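Phosphonopyruvate hydrolase (Variovorax sp., PDB 2HJP) hydrolyses the carbon-phosphorus bond of 3-phosphonopyruvate to give pyruvate and phosphate, using a divalent metal cation such as magnesium, manganese or cobalt. Local coordinates at residues E100-K112 against A144-E157. Sequence-based numbering, arbitrary orientation.
Sequences EAAGASAIVMEDK and ARADRDFVVIARVE. With PPR (phosphonopyruvate), chain G.
Glu110 and Arg155 run side by side from neighbouring strands, and the carboxylate oxygen OE2 of Glu110 sits over one face of the guanidinium, 3.5 Å from Arg155 NE. It stands 3.4 Å above the guanidinium plane, so the attraction is electrostatic and not a directed bond. In that plane, Arg155 NE (2.6 Å) and NH2 both bond Glu157 OE2 side-on, while NH1 and NH2 donate to O1P of phosphonopyruvate, NH2 at 3.0 Å. With CG anti to the backbone N (chi1 164°) and the chain extended to NE, Arg155 spans from strand to substrate, next to His186. The backbone of Glu157 is held in turn by Asp111 OD1, which accepts from Glu157 N at 3.0 Å, and Asp111 OD2 is hydrogen-bonded to the Tyr175 hydroxyl.

Strands 106-110 and 151-156 pair in parallel, from Val151 N to Ser105 O (2.9 Å) through to Asp111 N and Arg155 O. On the face shared with Arg155, Val108 CG2 packs against Ile153 CB. At the far end, Ile107 CG2 meets the Phe150 ring at CZ (3.7 Å). Both oxygens of Glu100 use syn lone pairs, OE1 for Ala146 N (2.8 Å, 172°) and OE2 for Asp147 N, tying helix 89-102 to the loop before strand 151-156. The two strands are the adjacent fourth and fifth of a TIM barrel, with substrate at the barrel's C-terminal end, as in the PEP mutase/isocitrate lyase superfamily.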
loop_
_atom_site.group_PDB
_atom_site.type_symbol
_atom_site.label_atom_id
_atom_site.label_comp_id
_atom_site.label_asym_id
_atom_site.label_seq_id
_atom_site.Cartn_x
_atom_site.Cartn_y
_atom_site.Cartn_z
ATOM N N GLU A 100 12.266 -8.921 -8.145
ATOM C CA GLU A 100 12.215 -10.271 -8.746
ATOM C C GLU A 100 10.928 -10.989 -8.340
ATOM O O GLU A 100 10.169 -11.490 -9.188
ATOM C CB GLU A 100 13.419 -11.115 -8.299
ATOM C CG GLU A 100 13.476 -12.472 -9.032
ATOM C CD GLU A 100 14.771 -13.231 -8.725
ATOM O OE1 GLU A 100 15.495 -12.827 -7.795
ATOM O OE2 GLU A 100 15.063 -14.240 -9.391
ATOM N N ALA A 101 10.630 -10.975 -7.043
ATOM C CA ALA A 101 9.414 -11.616 -6.576
ATOM C C ALA A 101 8.173 -10.937 -7.162
ATOM O O ALA A 101 7.157 -11.638 -7.356
ATOM C CB ALA A 101 9.350 -11.610 -5.046
ATOM N N ALA A 102 8.238 -9.625 -7.447
ATOM C CA ALA A 102 7.087 -8.902 -8.062
ATOM C C ALA A 102 6.849 -9.374 -9.538
ATOM O O ALA A 102 5.783 -9.122 -10.133
ATOM C CB ALA A 102 7.323 -7.354 -8.021
ATOM N N GLY A 103 7.854 -10.053 -10.116
ATOM C CA GLY A 103 7.724 -10.601 -11.444
ATOM C C GLY A 103 8.510 -9.832 -12.504
ATOM O O GLY A 103 8.328 -10.108 -13.681
ATOM N N ALA A 104 9.300 -8.836 -12.112
ATOM C CA ALA A 104 10.181 -8.152 -13.094
ATOM C C ALA A 104 11.266 -9.135 -13.615
ATOM O O ALA A 104 11.744 -10.019 -12.853
ATOM C CB ALA A 104 10.861 -6.956 -12.446
ATOM N N SER A 105 11.633 -9.017 -14.882
ATOM C CA SER A 105 12.642 -9.925 -15.439
ATOM C C SER A 105 14.058 -9.255 -15.434
ATOM O O SER A 105 15.090 -9.949 -15.619
ATOM C CB SER A 105 12.255 -10.370 -16.851
ATOM O OG SER A 105 11.212 -11.366 -16.818
ATOM N N ALA A 106 14.088 -7.947 -15.139
ATOM C CA ALA A 106 15.337 -7.163 -15.090
ATOM C C ALA A 106 15.106 -5.913 -14.285
ATOM O O ALA A 106 13.938 -5.487 -14.096
ATOM C CB ALA A 106 15.727 -6.733 -16.511
ATOM N N ILE A 107 16.219 -5.326 -13.833
ATOM C CA ILE A 107 16.195 -4.045 -13.164
ATOM C C ILE A 107 17.324 -3.286 -13.855
ATOM O O ILE A 107 18.241 -3.876 -14.412
ATOM C CB ILE A 107 16.440 -4.104 -11.646
ATOM C CG1 ILE A 107 17.671 -4.962 -11.256
ATOM C CG2 ILE A 107 15.195 -4.694 -11.022
ATOM C CD1 ILE A 107 19.015 -4.300 -11.499
ATOM N N VAL A 108 17.156 -1.973 -13.899
ATOM C CA VAL A 108 18.119 -1.004 -14.440
ATOM C C VAL A 108 18.408 -0.107 -13.213
ATOM O O VAL A 108 17.505 0.479 -12.613
ATOM C CB VAL A 108 17.532 -0.141 -15.577
ATOM C CG1 VAL A 108 18.564 1.035 -15.993
ATOM C CG2 VAL A 108 17.267 -1.032 -16.760
ATOM N N MET A 109 19.693 0.023 -12.883
ATOM C CA MET A 109 20.163 0.822 -11.752
ATOM C C MET A 109 21.298 1.732 -12.300
ATOM O O MET A 109 22.191 1.258 -12.991
ATOM C CB MET A 109 20.703 -0.103 -10.643
ATOM C CG MET A 109 21.108 0.640 -9.430
ATOM S SD MET A 109 21.541 -0.399 -8.038
ATOM C CE MET A 109 22.685 -1.578 -8.778
ATOM N N GLU A 110 21.217 3.026 -12.034
ATOM C CA GLU A 110 22.214 4.011 -12.543
ATOM C C GLU A 110 23.236 4.424 -11.506
ATOM O O GLU A 110 23.008 4.308 -10.280
ATOM C CB GLU A 110 21.468 5.266 -13.047
ATOM C CG GLU A 110 20.694 5.948 -11.891
ATOM C CD GLU A 110 19.362 6.565 -12.365
ATOM O OE1 GLU A 110 18.985 7.608 -11.824
ATOM O OE2 GLU A 110 18.715 6.006 -13.284
ATOM N N ASP A 111 24.367 4.939 -11.978
ATOM C CA ASP A 111 25.437 5.293 -11.038
ATOM C C ASP A 111 25.442 6.757 -10.541
ATOM O O ASP A 111 26.492 7.284 -10.126
ATOM C CB ASP A 111 26.812 4.915 -11.625
ATOM C CG ASP A 111 27.059 5.522 -13.005
ATOM O OD1 ASP A 111 26.220 6.311 -13.491
ATOM O OD2 ASP A 111 28.099 5.200 -13.618
ATOM N N LYS A 112 24.288 7.406 -10.576
ATOM C CA LYS A 112 24.200 8.773 -10.067
ATOM C C LYS A 112 24.317 8.652 -8.521
ATOM O O LYS A 112 23.976 7.609 -7.936
ATOM C CB LYS A 112 22.847 9.390 -10.422
ATOM C CG LYS A 112 22.603 9.476 -11.903
ATOM C CD LYS A 112 21.663 10.628 -12.368
ATOM C CE LYS A 112 20.291 10.597 -11.781
ATOM N NZ LYS A 112 19.521 11.823 -12.211
ATOM N N ALA A 144 21.992 -10.992 -4.824
ATOM C CA ALA A 144 20.635 -11.077 -4.275
ATOM C C ALA A 144 19.580 -11.785 -5.143
ATOM O O ALA A 144 18.601 -12.304 -4.613
ATOM C CB ALA A 144 20.139 -9.649 -3.906
ATOM N N ARG A 145 19.766 -11.825 -6.460
ATOM C CA ARG A 145 18.781 -12.453 -7.319
ATOM C C ARG A 145 18.738 -13.967 -7.096
ATOM O O ARG A 145 19.771 -14.566 -6.817
ATOM C CB ARG A 145 19.070 -12.158 -8.817
ATOM C CG ARG A 145 20.076 -13.000 -9.483
ATOM C CD ARG A 145 20.413 -12.685 -11.008
ATOM N NE ARG A 145 21.865 -12.915 -11.209
ATOM C CZ ARG A 145 22.590 -12.431 -12.220
ATOM N NH1 ARG A 145 22.035 -11.675 -13.191
ATOM N NH2 ARG A 145 23.904 -12.640 -12.224
ATOM N N ALA A 146 17.554 -14.557 -7.201
ATOM C CA ALA A 146 17.389 -16.009 -7.020
ATOM C C ALA A 146 17.549 -16.728 -8.332
ATOM O O ALA A 146 18.300 -17.705 -8.428
ATOM C CB ALA A 146 15.994 -16.361 -6.434
ATOM N N ASP A 147 16.838 -16.281 -9.360
ATOM C CA ASP A 147 16.907 -16.952 -10.645
ATOM C C ASP A 147 18.104 -16.364 -11.432
ATOM O O ASP A 147 18.097 -15.186 -11.690
ATOM C CB ASP A 147 15.551 -16.712 -11.368
ATOM C CG ASP A 147 15.542 -17.197 -12.803
ATOM O OD1 ASP A 147 16.563 -17.709 -13.283
ATOM O OD2 ASP A 147 14.500 -17.063 -13.466
ATOM N N ARG A 148 19.123 -17.155 -11.829
ATOM C CA ARG A 148 20.238 -16.575 -12.561
ATOM C C ARG A 148 19.836 -15.893 -13.877
ATOM O O ARG A 148 20.600 -15.063 -14.383
ATOM C CB ARG A 148 21.376 -17.627 -12.827
ATOM N N ASP A 149 18.666 -16.247 -14.442
ATOM C CA ASP A 149 18.229 -15.638 -15.689
ATOM C C ASP A 149 17.767 -14.190 -15.541
ATOM O O ASP A 149 17.710 -13.491 -16.517
ATOM C CB ASP A 149 17.086 -16.411 -16.331
ATOM C CG ASP A 149 17.507 -17.807 -16.779
ATOM O OD1 ASP A 149 18.677 -17.960 -17.137
ATOM O OD2 ASP A 149 16.646 -18.727 -16.777
ATOM N N PHE A 150 17.410 -13.776 -14.329
ATOM C CA PHE A 150 16.964 -12.401 -14.049
ATOM C C PHE A 150 18.158 -11.516 -14.445
ATOM O O PHE A 150 19.270 -11.822 -14.083
ATOM C CB PHE A 150 16.730 -12.255 -12.555
ATOM C CG PHE A 150 16.381 -10.854 -12.108
ATOM C CD1 PHE A 150 15.027 -10.421 -12.077
ATOM C CD2 PHE A 150 17.368 -10.010 -11.591
ATOM C CE1 PHE A 150 14.678 -9.161 -11.518
ATOM C CE2 PHE A 150 17.023 -8.762 -11.036
ATOM C CZ PHE A 150 15.675 -8.348 -11.003
ATOM N N VAL A 151 17.893 -10.393 -15.093
ATOM C CA VAL A 151 18.911 -9.534 -15.658
ATOM C C VAL A 151 19.222 -8.261 -14.923
ATOM O O VAL A 151 18.322 -7.494 -14.627
ATOM C CB VAL A 151 18.451 -9.178 -17.126
ATOM C CG1 VAL A 151 19.352 -8.176 -17.767
ATOM C CG2 VAL A 151 18.362 -10.471 -17.915
ATOM N N VAL A 152 20.508 -8.010 -14.678
ATOM C CA VAL A 152 20.886 -6.792 -14.006
ATOM C C VAL A 152 21.593 -5.870 -14.989
ATOM O O VAL A 152 22.665 -6.188 -15.506
ATOM C CB VAL A 152 21.808 -7.130 -12.838
ATOM C CG1 VAL A 152 22.371 -5.835 -12.222
ATOM C CG2 VAL A 152 21.061 -8.029 -11.854
ATOM N N ILE A 153 20.986 -4.712 -15.215
ATOM C CA ILE A 153 21.455 -3.716 -16.166
ATOM C C ILE A 153 21.986 -2.522 -15.443
ATOM O O ILE A 153 21.295 -1.923 -14.618
ATOM C CB ILE A 153 20.270 -3.268 -17.108
ATOM C CG1 ILE A 153 19.679 -4.519 -17.808
ATOM C CG2 ILE A 153 20.743 -2.253 -18.218
ATOM C CD1 ILE A 153 18.315 -4.305 -18.460
ATOM N N ALA A 154 23.244 -2.175 -15.751
ATOM C CA ALA A 154 23.859 -1.020 -15.131
ATOM C C ALA A 154 23.774 0.151 -16.109
ATOM O O ALA A 154 24.211 0.080 -17.273
ATOM C CB ALA A 154 25.326 -1.315 -14.818
ATOM N N ARG A 155 23.276 1.247 -15.594
ATOM C CA ARG A 155 23.168 2.441 -16.388
ATOM C C ARG A 155 24.273 3.415 -16.062
ATOM O O ARG A 155 24.482 3.800 -14.898
ATOM C CB ARG A 155 21.776 3.037 -16.186
ATOM C CG ARG A 155 21.629 4.479 -16.636
ATOM C CD ARG A 155 20.138 4.937 -16.546
ATOM N NE ARG A 155 20.038 6.396 -16.518
ATOM C CZ ARG A 155 18.921 7.114 -16.672
ATOM N NH1 ARG A 155 17.771 6.506 -16.895
ATOM N NH2 ARG A 155 18.949 8.448 -16.546
ATOM N N VAL A 156 25.013 3.785 -17.099
ATOM C CA VAL A 156 26.169 4.681 -16.986
ATOM C C VAL A 156 25.752 6.114 -17.350
ATOM O O VAL A 156 25.374 6.369 -18.491
ATOM C CB VAL A 156 27.320 4.170 -17.968
ATOM C CG1 VAL A 156 28.456 5.204 -18.067
ATOM C CG2 VAL A 156 27.839 2.802 -17.521
ATOM N N GLU A 157 25.844 7.022 -16.382
ATOM C CA GLU A 157 25.477 8.429 -16.518
ATOM C C GLU A 157 26.651 9.364 -16.857
ATOM O O GLU A 157 26.463 10.588 -17.018
ATOM C CB GLU A 157 24.900 8.929 -15.194
ATOM C CG GLU A 157 23.541 8.435 -14.832
ATOM C CD GLU A 157 22.497 9.073 -15.693
ATOM O OE1 GLU A 157 22.341 10.308 -15.655
ATOM O OE2 GLU A 157 21.851 8.324 -16.403
HETATM C C1 PPR G . 12.880 6.510 -17.109
HETATM O O1 PPR G . 12.108 6.263 -18.124
HETATM O "O2'" PPR G . 12.499 6.667 -15.980
HETATM C C2 PPR G . 14.339 6.568 -17.448
HETATM C C3 PPR G . 14.922 6.998 -18.605
HETATM O O2 PPR G . 15.119 6.150 -16.450
HETATM P P PPR G . 15.101 8.844 -18.510
HETATM O O1P PPR G . 16.078 9.066 -17.322
HETATM O O2P PPR G . 13.674 9.405 -18.268
HETATM O O3P PPR G . 15.729 9.219 -19.769
#